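Local coordinates for protein exodeoxyribonuclease III (Archaeoglobus fulgidus, PDB 2VOA) that acts as an AP endonuclease in DNA repair, cleaving DNA at abasic sites, and probably uses magnesium or manganese ions to do so, at residues S11-L16 and K37-K42; R126-L131 and K177-L182; A141-D146 and A219-P224. The protein carries 1 engineered substitution. One frame throughout, in Å; residues are numbered along the deposited sequence.

Interaction 1: S11-L16 and K37-K42; sequences SIRSRL and KVENRK. With nucleotides of chain C.
Arg13 reaches across to Lys37 and Val38, joining two loops that follow strands 2-8 and 30-34 at the DNA-binding edge of the DNase I-like fold of AP endonucleases. Its CG is anti to the carbonyl carbon (chi1 -75°), and the bend at chi3 (-59°) brings NE against Val38 CG2. That CG2 of Val38 sits 3.3 Å above the Arg13 guanidinium plane, offset toward its rim. Arg13 NH2 gives the carbonyl oxygen of Lys37 a weak, bent bond of 2.9 Å (124° at the hydrogen). OE1 of Glu39 stands well out of the guanidinium plane and offers only its charge, though a water accepts a hydrogen bond from Arg13 NH2 and probably donates to that oxygen. On the inner side, Ile12 CG2 packs obliquely on Val38 CG1 at 3.8 Å. The extended chain of Lys37 passes Ser11, CD lying 4.1 Å from Ser11 CB, and carries NZ on to Asn10 OD1. Arg15 NH1 meets OP1 of DG3 of chain C at 3.0 Å, near the guanidinium plane, while its NH2 bonds O5' of the same nucleotide. OP1 of DG4 of chain C accepts from Ser11 OG and Ser14 OG, each at 2.7 Å, and a second water accepts from Arg13 N and NE and donates to Ser11 OG and to Lys37 O.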
loop_
_atom_site.group_PDB
_atom_site.type_symbol
_atom_site.label_atom_id
_atom_site.label_comp_id
_atom_site.label_asym_id
_atom_site.label_seq_id
_atom_site.Cartn_x
_atom_site.Cartn_y
_atom_site.Cartn_z
ATOM N N SER A 11 6.293 10.150 5.071
ATOM C CA SER A 11 5.369 10.436 3.945
ATOM C C SER A 11 3.936 10.673 4.431
ATOM O O SER A 11 3.188 9.721 4.779
ATOM C CB SER A 11 5.386 9.388 2.819
ATOM O OG SER A 11 4.576 9.829 1.722
ATOM N N ILE A 12 3.552 11.945 4.443
ATOM C CA ILE A 12 2.228 12.298 4.966
ATOM C C ILE A 12 1.112 11.624 4.147
ATOM O O ILE A 12 0.116 11.154 4.719
ATOM C CB ILE A 12 2.026 13.833 5.131
ATOM C CG1 ILE A 12 0.706 14.166 5.852
ATOM C CG2 ILE A 12 2.146 14.563 3.795
ATOM C CD1 ILE A 12 0.493 13.473 7.197
ATOM N N ARG A 13 1.289 11.559 2.834
ATOM C CA ARG A 13 0.252 10.975 1.962
ATOM C C ARG A 13 0.061 9.473 2.210
ATOM O O ARG A 13 -1.001 8.914 1.918
ATOM C CB ARG A 13 0.554 11.259 0.493
ATOM C CG ARG A 13 0.270 12.690 0.050
ATOM C CD ARG A 13 0.788 12.906 -1.374
ATOM N NE ARG A 13 2.228 12.634 -1.386
ATOM C CZ ARG A 13 3.025 12.661 -2.451
ATOM N NH1 ARG A 13 2.561 12.964 -3.675
ATOM N NH2 ARG A 13 4.305 12.387 -2.272
ATOM N N SER A 14 1.086 8.839 2.775
ATOM C CA SER A 14 1.024 7.424 3.167
ATOM C C SER A 14 0.745 7.215 4.667
ATOM O O SER A 14 0.773 6.078 5.132
ATOM C CB SER A 14 2.315 6.706 2.780
ATOM O OG SER A 14 2.363 6.512 1.378
ATOM N N ARG A 15 0.448 8.291 5.403
ATOM C CA ARG A 15 0.267 8.209 6.866
ATOM C C ARG A 15 -0.976 8.926 7.416
ATOM O O ARG A 15 -1.141 9.038 8.644
ATOM C CB ARG A 15 1.532 8.701 7.597
ATOM C CG ARG A 15 1.894 7.907 8.886
ATOM C CD ARG A 15 2.258 6.444 8.558
ATOM N NE ARG A 15 3.420 6.399 7.662
ATOM C CZ ARG A 15 3.803 5.349 6.950
ATOM N NH1 ARG A 15 3.128 4.209 7.011
ATOM N NH2 ARG A 15 4.878 5.449 6.162
ATOM N N LEU A 16 -1.847 9.404 6.525
ATOM C CA LEU A 16 -3.082 10.072 6.972
ATOM C C LEU A 16 -3.958 9.148 7.817
ATOM O O LEU A 16 -4.656 9.605 8.736
ATOM C CB LEU A 16 -3.877 10.628 5.782
ATOM C CG LEU A 16 -3.238 11.799 5.020
ATOM C CD1 LEU A 16 -4.022 12.096 3.751
ATOM C CD2 LEU A 16 -3.115 13.068 5.895
ATOM N N LYS A 37 7.476 14.395 2.822
ATOM C CA LYS A 37 7.830 13.836 1.510
ATOM C C LYS A 37 6.795 14.183 0.430
ATOM O O LYS A 37 6.271 13.310 -0.324
ATOM C CB LYS A 37 8.066 12.323 1.604
ATOM C CG LYS A 37 9.247 11.937 2.465
ATOM C CD LYS A 37 9.370 10.430 2.596
ATOM C CE LYS A 37 10.557 10.119 3.495
ATOM N NZ LYS A 37 10.745 8.669 3.710
ATOM N N VAL A 38 6.488 15.475 0.339
ATOM C CA VAL A 38 5.492 15.918 -0.652
ATOM C C VAL A 38 5.747 17.363 -1.070
ATOM O O VAL A 38 6.145 18.188 -0.250
ATOM C CB VAL A 38 4.034 15.727 -0.095
ATOM C CG1 VAL A 38 3.763 16.642 1.102
ATOM C CG2 VAL A 38 2.990 15.896 -1.202
ATOM N N GLU A 39 5.555 17.656 -2.358
ATOM C CA GLU A 39 5.640 19.037 -2.803
ATOM C C GLU A 39 4.420 19.786 -2.285
ATOM O O GLU A 39 3.337 19.194 -2.124
ATOM C CB GLU A 39 5.761 19.136 -4.330
ATOM C CG GLU A 39 4.659 18.440 -5.094
ATOM C CD GLU A 39 4.955 16.969 -5.402
ATOM O OE1 GLU A 39 5.061 16.148 -4.450
ATOM O OE2 GLU A 39 5.024 16.640 -6.617
ATOM N N ASN A 40 4.603 21.074 -1.998
ATOM C CA ASN A 40 3.522 21.922 -1.460
ATOM C C ASN A 40 2.183 21.786 -2.191
ATOM O O ASN A 40 1.147 21.626 -1.548
ATOM C CB ASN A 40 3.949 23.396 -1.400
ATOM C CG ASN A 40 5.140 23.622 -0.495
ATOM O OD1 ASN A 40 5.460 22.782 0.345
ATOM N ND2 ASN A 40 5.811 24.767 -0.663
ATOM N N ARG A 41 2.199 21.822 -3.525
ATOM C CA ARG A 41 0.953 21.749 -4.308
ATOM C C ARG A 41 0.185 20.414 -4.189
ATOM O O ARG A 41 -0.978 20.314 -4.619
ATOM C CB ARG A 41 1.237 22.080 -5.777
ATOM C CG ARG A 41 2.102 21.070 -6.488
ATOM C CD ARG A 41 2.229 21.414 -7.967
ATOM N NE ARG A 41 2.943 20.368 -8.693
ATOM C CZ ARG A 41 2.356 19.380 -9.363
ATOM N NH1 ARG A 41 1.034 19.284 -9.403
ATOM N NH2 ARG A 41 3.102 18.479 -9.987
ATOM N N LYS A 42 0.832 19.398 -3.617
ATOM C CA LYS A 42 0.207 18.088 -3.388
ATOM C C LYS A 42 0.040 17.770 -1.889
ATOM O O LYS A 42 -0.376 16.664 -1.509
ATOM C CB LYS A 42 1.007 16.975 -4.070
ATOM C CG LYS A 42 1.061 17.056 -5.584
ATOM C CD LYS A 42 1.675 15.804 -6.176
ATOM C CE LYS A 42 1.685 15.882 -7.702
ATOM N NZ LYS A 42 2.078 14.597 -8.358
ATOM P P DG C 3 5.024 2.147 4.107
ATOM O OP1 DG C 3 4.475 2.054 5.480
ATOM O OP2 DG C 3 4.378 1.412 2.978
ATOM O "O5'" DG C 3 5.108 3.670 3.659
ATOM C "C5'" DG C 3 5.435 4.091 2.350
ATOM C "C4'" DG C 3 6.470 5.183 2.490
ATOM O "O4'" DG C 3 7.721 4.620 2.967
ATOM C "C3'" DG C 3 6.812 5.895 1.196
ATOM O "O3'" DG C 3 5.905 6.940 0.977
ATOM C "C2'" DG C 3 8.211 6.417 1.523
ATOM C "C1'" DG C 3 8.776 5.180 2.192
ATOM N N9 DG C 3 9.349 4.158 1.298
ATOM C C8 DG C 3 8.858 2.894 1.054
ATOM N N7 DG C 3 9.574 2.192 0.221
ATOM C C5 DG C 3 10.622 3.037 -0.125
ATOM C C6 DG C 3 11.724 2.817 -1.003
ATOM O O6 DG C 3 11.986 1.792 -1.649
ATOM N N1 DG C 3 12.559 3.936 -1.083
ATOM C C2 DG C 3 12.352 5.109 -0.384
ATOM N N2 DG C 3 13.248 6.085 -0.578
ATOM N N3 DG C 3 11.314 5.327 0.441
ATOM C C4 DG C 3 10.497 4.250 0.532
ATOM P P DG C 4 5.100 7.090 -0.403
ATOM O OP1 DG C 4 3.978 8.015 -0.141
ATOM O OP2 DG C 4 4.834 5.735 -0.960
ATOM O "O5'" DG C 4 6.132 7.820 -1.378
ATOM C "C5'" DG C 4 6.698 9.086 -1.004
ATOM C "C4'" DG C 4 8.056 9.294 -1.651
ATOM O "O4'" DG C 4 8.967 8.279 -1.194
ATOM C "C3'" DG C 4 8.090 9.176 -3.174
ATOM O "O3'" DG C 4 7.709 10.407 -3.741
ATOM C "C2'" DG C 4 9.581 8.893 -3.401
ATOM C "C1'" DG C 4 9.866 7.933 -2.243
ATOM N N9 DG C 4 9.722 6.511 -2.602
ATOM C C8 DG C 4 8.732 5.628 -2.217
ATOM N N7 DG C 4 8.890 4.418 -2.690
ATOM C C5 DG C 4 10.066 4.487 -3.462
ATOM C C6 DG C 4 10.756 3.501 -4.238
ATOM O O6 DG C 4 10.450 2.306 -4.417
ATOM N N1 DG C 4 11.903 4.002 -4.870
ATOM C C2 DG C 4 12.347 5.310 -4.744
ATOM N N2 DG C 4 13.474 5.644 -5.406
ATOM N N3 DG C 4 11.709 6.236 -4.023
ATOM C C4 DG C 4 10.587 5.765 -3.400
HETATM O O HOH W 1 3.678 12.215 1.115
HETATM O O HOH W 2 6.485 13.665 -3.539
#

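Interaction 2: R126-L131 and K177-L182; sequences RLYHYL and KKILEL
CG of Tyr128 is anti to the backbone N (chi1 174°), and so is CG of Lys178 (chi1 -180°); with the lysine extended beyond CG, the two side chains cross at about a right angle. CE of Lys178 stands 3.5 Å from the centroid of the Tyr128 ring, only 6° off its normal, a CH-pi contact over the middle of the face. NZ lies farther out, 4.5 Å from the centroid, as a cation-pi partner, and is also bound in a salt bridge by Glu125 OE2. The edge of the same ring meets CA of Ile179, and Leu182 CD2 approaches Tyr128 CE2 obliquely at 3.5 Å. Helices 115-134 and 170-180 thereby pack against each other on the outside of one sheet of the four-layered alpha/beta sandwich of this family. Closer to that sheet the contact is wholly aliphatic: Ile179 sends CD1 to Leu127 CD2 at 3.9 Å, the two chains crossing at about a right angle, and CG2 to Leu131 CD1 at 3.7 Å. Trp143 of strand 141-144 touches Leu127, Leu131 and Ile179 from the sheet side. Leu182 also sends CD1 to Leu131 CB at 4.2 Å.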
loop_
_atom_site.group_PDB
_atom_site.type_symbol
_atom_site.label_atom_id
_atom_site.label_comp_id
_atom_site.label_asym_id
_atom_site.label_seq_id
_atom_site.Cartn_x
_atom_site.Cartn_y
_atom_site.Cartn_z
ATOM N N ARG A 126 24.949 26.249 11.668
ATOM C CA ARG A 126 24.082 27.304 11.130
ATOM C C ARG A 126 22.841 27.468 11.999
ATOM O O ARG A 126 22.443 28.598 12.293
ATOM C CB ARG A 126 23.713 27.010 9.676
ATOM C CG ARG A 126 24.898 27.133 8.716
ATOM C CD ARG A 126 24.393 27.332 7.299
ATOM N NE ARG A 126 23.784 26.133 6.728
ATOM C CZ ARG A 126 22.801 26.156 5.826
ATOM N NH1 ARG A 126 22.304 27.314 5.419
ATOM N NH2 ARG A 126 22.311 25.033 5.336
ATOM N N LEU A 127 22.280 26.345 12.452
ATOM C CA LEU A 127 21.063 26.374 13.271
ATOM C C LEU A 127 21.352 27.068 14.595
ATOM O O LEU A 127 20.524 27.837 15.100
ATOM C CB LEU A 127 20.541 24.952 13.507
ATOM C CG LEU A 127 19.236 24.886 14.296
ATOM C CD1 LEU A 127 18.152 25.682 13.588
ATOM C CD2 LEU A 127 18.798 23.435 14.437
ATOM N N TYR A 128 22.523 26.802 15.165
ATOM C CA TYR A 128 22.959 27.525 16.368
ATOM C C TYR A 128 22.881 29.049 16.196
ATOM O O TYR A 128 22.242 29.747 16.986
ATOM C CB TYR A 128 24.403 27.108 16.747
ATOM C CG TYR A 128 24.976 27.928 17.892
ATOM C CD1 TYR A 128 25.789 29.040 17.642
ATOM C CD2 TYR A 128 24.679 27.604 19.223
ATOM C CE1 TYR A 128 26.310 29.798 18.699
ATOM C CE2 TYR A 128 25.191 28.357 20.289
ATOM C CZ TYR A 128 25.998 29.458 20.007
ATOM O OH TYR A 128 26.521 30.219 21.025
ATOM N N HIS A 129 23.503 29.558 15.139
ATOM C CA HIS A 129 23.536 31.005 14.927
ATOM C C HIS A 129 22.147 31.557 14.614
ATOM O O HIS A 129 21.787 32.650 15.078
ATOM C CB HIS A 129 24.593 31.344 13.884
ATOM C CG HIS A 129 25.980 31.076 14.374
ATOM N ND1 HIS A 129 26.551 31.806 15.397
ATOM C CD2 HIS A 129 26.889 30.134 14.027
ATOM C CE1 HIS A 129 27.767 31.343 15.638
ATOM N NE2 HIS A 129 27.994 30.325 14.827
ATOM N N TYR A 130 21.360 30.767 13.889
ATOM C CA TYR A 130 19.992 31.149 13.532
ATOM C C TYR A 130 19.115 31.327 14.779
ATOM O O TYR A 130 18.428 32.358 14.931
ATOM C CB TYR A 130 19.407 30.145 12.531
ATOM C CG TYR A 130 17.929 30.319 12.236
ATOM C CD1 TYR A 130 17.470 31.273 11.327
ATOM C CD2 TYR A 130 16.984 29.510 12.876
ATOM C CE1 TYR A 130 16.079 31.413 11.061
ATOM C CE2 TYR A 130 15.619 29.650 12.623
ATOM C CZ TYR A 130 15.183 30.583 11.713
ATOM O OH TYR A 130 13.823 30.712 11.472
ATOM N N LEU A 131 19.161 30.347 15.680
ATOM C CA LEU A 131 18.363 30.405 16.915
ATOM C C LEU A 131 18.902 31.420 17.914
ATOM O O LEU A 131 18.128 32.107 18.568
ATOM C CB LEU A 131 18.279 29.032 17.553
ATOM C CG LEU A 131 17.554 28.019 16.652
ATOM C CD1 LEU A 131 17.732 26.632 17.256
ATOM C CD2 LEU A 131 16.073 28.365 16.412
ATOM N N LYS A 177 24.307 19.727 21.282
ATOM C CA LYS A 177 24.342 20.220 22.672
ATOM C C LYS A 177 24.738 21.692 22.762
ATOM O O LYS A 177 24.266 22.400 23.647
ATOM C CB LYS A 177 25.220 19.343 23.543
ATOM C CG LYS A 177 24.662 17.920 23.692
ATOM C CD LYS A 177 25.751 17.035 24.289
ATOM C CE LYS A 177 25.163 15.966 25.142
ATOM N NZ LYS A 177 26.008 15.752 26.381
ATOM N N LYS A 178 25.563 22.167 21.824
ATOM C CA LYS A 178 25.907 23.584 21.759
ATOM C C LYS A 178 24.656 24.460 21.618
ATOM O O LYS A 178 24.560 25.538 22.228
ATOM C CB LYS A 178 26.871 23.814 20.587
ATOM C CG LYS A 178 27.320 25.249 20.398
ATOM C CD LYS A 178 28.180 25.386 19.144
ATOM C CE LYS A 178 28.435 26.844 18.809
ATOM N NZ LYS A 178 29.556 27.053 17.862
ATOM N N ILE A 179 23.688 23.983 20.840
ATOM C CA ILE A 179 22.419 24.698 20.667
ATOM C C ILE A 179 21.596 24.636 21.950
ATOM O O ILE A 179 21.052 25.647 22.382
ATOM C CB ILE A 179 21.578 24.141 19.504
ATOM C CG1 ILE A 179 22.435 23.999 18.212
ATOM C CG2 ILE A 179 20.379 25.063 19.243
ATOM C CD1 ILE A 179 21.702 23.300 16.999
ATOM N N LEU A 180 21.503 23.464 22.569
ATOM C CA LEU A 180 20.771 23.355 23.847
ATOM C C LEU A 180 21.270 24.370 24.884
ATOM O O LEU A 180 20.492 24.909 25.673
ATOM C CB LEU A 180 20.913 21.941 24.431
ATOM C CG LEU A 180 20.282 20.790 23.637
ATOM C CD1 LEU A 180 20.183 19.529 24.521
ATOM C CD2 LEU A 180 18.946 21.156 23.078
ATOM N N GLU A 181 22.582 24.611 24.879
ATOM C CA GLU A 181 23.217 25.499 25.854
ATOM C C GLU A 181 22.747 26.954 25.736
ATOM O O GLU A 181 22.999 27.772 26.632
ATOM C CB GLU A 181 24.739 25.437 25.719
ATOM C CG GLU A 181 25.380 24.214 26.340
ATOM C CD GLU A 181 26.890 24.134 26.040
ATOM O OE1 GLU A 181 27.466 25.098 25.470
ATOM O OE2 GLU A 181 27.502 23.094 26.370
ATOM N N LEU A 182 22.098 27.283 24.622
ATOM C CA LEU A 182 21.504 28.612 24.437
ATOM C C LEU A 182 20.374 28.859 25.443
ATOM O O LEU A 182 20.028 30.020 25.744
ATOM C CB LEU A 182 20.963 28.778 23.017
ATOM C CG LEU A 182 21.972 28.957 21.882
ATOM C CD1 LEU A 182 21.220 29.009 20.555
ATOM C CD2 LEU A 182 22.796 30.221 22.067
#

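Interaction 3: A141-D146 and A219-P224; sequences AVWCGD and AILATP
Trp143 and Leu221 form a hydrogen-bonded antiparallel pair, with Leu221 N to Trp143 O at 2.7 Å and Trp143 N to Leu221 O at 2.8 Å. The next such pair has Gly145 N to Ala219 O and Ala219 N to Gly145 O, each 3.1 Å. At the other end Thr223 N donates to Ala141 O, while Ala141 N bonds the side-chain OG1 of Thr223 at 3.1 Å. The threonine chi1 of 51° puts OG1 between the backbone N and the carbonyl carbon; this hydroxyl also bonds Ser139 O. Strands 141-144 and 218-222 are neighbours in one central sheet of the DNase I-like sandwich. On the face turned to helix 170-180, Trp143 and Leu221 lie side by side, pointing the same way, with Leu221 CD2 3.7 Å above the indole plane, offset toward its rim. Trp143 NE1 is bonded to Thr104 OG1. On the opposite face, where strand 2-8 packs, Cys144 SG meets Ile220 CG1 at 4.0 Å. At Gly145, whose phi of 149° suits glycine, the chain turns a corner. Asp146, a predicted metal ligand and catalytic residue, bonds Asn8 ND2 through OD2. Backbone pairing that runs as far as Gly145 thus probably helps to set where Asp146 stands.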
loop_
_atom_site.group_PDB
_atom_site.type_symbol
_atom_site.label_atom_id
_atom_site.label_comp_id
_atom_site.label_asym_id
_atom_site.label_seq_id
_atom_site.Cartn_x
_atom_site.Cartn_y
_atom_site.Cartn_z
ATOM N N ALA A 141 8.918 29.795 23.512
ATOM C CA ALA A 141 9.268 29.236 22.219
ATOM C C ALA A 141 9.544 27.749 22.362
ATOM O O ALA A 141 10.005 27.293 23.421
ATOM C CB ALA A 141 10.484 29.942 21.611
ATOM N N VAL A 142 9.225 27.013 21.306
ATOM C CA VAL A 142 9.511 25.575 21.228
ATOM C C VAL A 142 10.243 25.306 19.921
ATOM O O VAL A 142 9.788 25.725 18.849
ATOM C CB VAL A 142 8.214 24.688 21.345
ATOM C CG1 VAL A 142 7.393 25.046 22.561
ATOM C CG2 VAL A 142 7.333 24.737 20.085
ATOM N N TRP A 143 11.378 24.615 20.023
ATOM C CA TRP A 143 12.085 24.097 18.869
ATOM C C TRP A 143 11.824 22.609 18.975
ATOM O O TRP A 143 12.145 21.976 19.994
ATOM C CB TRP A 143 13.563 24.476 18.940
ATOM C CG TRP A 143 14.475 23.662 18.095
ATOM C CD1 TRP A 143 14.245 23.165 16.827
ATOM C CD2 TRP A 143 15.801 23.260 18.452
ATOM N NE1 TRP A 143 15.366 22.462 16.391
ATOM C CE2 TRP A 143 16.311 22.484 17.382
ATOM C CE3 TRP A 143 16.593 23.444 19.595
ATOM C CZ2 TRP A 143 17.597 21.899 17.416
ATOM C CZ3 TRP A 143 17.870 22.846 19.641
ATOM C CH2 TRP A 143 18.352 22.087 18.542
ATOM N N CYS A 144 11.123 22.107 17.948
ATOM C CA CYS A 144 10.696 20.697 17.794
ATOM C C CYS A 144 11.376 20.052 16.604
ATOM O O CYS A 144 11.858 20.749 15.701
ATOM C CB CYS A 144 9.198 20.615 17.508
ATOM S SG CYS A 144 8.090 21.012 18.862
ATOM N N GLY A 145 11.393 18.720 16.575
ATOM C CA GLY A 145 11.659 18.055 15.324
ATOM C C GLY A 145 12.355 16.737 15.441
ATOM O O GLY A 145 12.500 16.178 16.534
ATOM N N ASP A 146 12.737 16.236 14.273
ATOM C CA ASP A 146 13.546 15.060 14.201
ATOM C C ASP A 146 14.949 15.588 14.016
ATOM O O ASP A 146 15.307 16.070 12.938
ATOM C CB ASP A 146 13.124 14.179 13.032
ATOM C CG ASP A 146 13.928 12.892 12.947
ATOM O OD1 ASP A 146 14.948 12.716 13.672
ATOM O OD2 ASP A 146 13.542 12.044 12.103
ATOM N N ALA A 219 12.847 15.445 19.487
ATOM C CA ALA A 219 12.862 16.217 20.738
ATOM C C ALA A 219 11.874 17.389 20.676
ATOM O O ALA A 219 11.549 17.892 19.580
ATOM C CB ALA A 219 14.290 16.714 21.090
ATOM N N ILE A 220 11.414 17.785 21.864
ATOM C CA ILE A 220 10.711 19.041 22.051
ATOM C C ILE A 220 11.544 19.868 23.029
ATOM O O ILE A 220 11.683 19.502 24.198
ATOM C CB ILE A 220 9.290 18.828 22.618
ATOM C CG1 ILE A 220 8.428 18.055 21.596
ATOM C CG2 ILE A 220 8.650 20.190 22.993
ATOM C CD1 ILE A 220 7.108 17.520 22.187
ATOM N N LEU A 221 12.110 20.971 22.533
ATOM C CA LEU A 221 12.984 21.816 23.340
ATOM C C LEU A 221 12.254 23.107 23.631
ATOM O O LEU A 221 11.786 23.763 22.709
ATOM C CB LEU A 221 14.290 22.113 22.598
ATOM C CG LEU A 221 15.275 20.987 22.235
ATOM C CD1 LEU A 221 15.345 19.914 23.299
ATOM C CD2 LEU A 221 14.937 20.358 20.951
ATOM N N ALA A 222 12.124 23.448 24.909
ATOM C CA ALA A 222 11.349 24.634 25.276
ATOM C C ALA A 222 12.245 25.677 25.949
ATOM O O ALA A 222 13.212 25.335 26.659
ATOM C CB ALA A 222 10.201 24.229 26.213
ATOM N N THR A 223 11.934 26.958 25.737
ATOM C CA THR A 223 12.686 28.015 26.403
ATOM C C THR A 223 12.410 27.927 27.901
ATOM O O THR A 223 11.412 27.315 28.296
ATOM C CB THR A 223 12.244 29.410 25.908
ATOM O OG1 THR A 223 10.811 29.515 25.983
ATOM C CG2 THR A 223 12.755 29.647 24.486
ATOM N N PRO A 224 13.308 28.481 28.746
ATOM C CA PRO A 224 13.114 28.298 30.199
ATOM C C PRO A 224 11.717 28.605 30.796
ATOM O O PRO A 224 11.221 27.776 31.557
ATOM C CB PRO A 224 14.230 29.138 30.841
ATOM C CG PRO A 224 15.287 29.291 29.739
ATOM C CD PRO A 224 14.539 29.228 28.419
#

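Overall arrangement
Interactions 2 and 3 adjoin: Trp143 of interaction 3 bridges to the helices of interaction 2 from the sheet side, and Leu180 CD2 packs on Leu221 CG at 3.8 Å. Strand 141-144 follows helix 115-134 and precedes helix 170-180, so the segments of interactions 2 and 3 alternate along the chain. Interaction 3 is fully buried and rests on backbone bonds; interaction 2 is partly buried, aliphatic toward the sheet and cationic over an aromatic ring farther out. Interaction 1 belongs to loops of the other sheet's strands, its centre about 24 Å from that of interaction 3, and relies on an arginine, waters and DNA phosphates at the protein's surface.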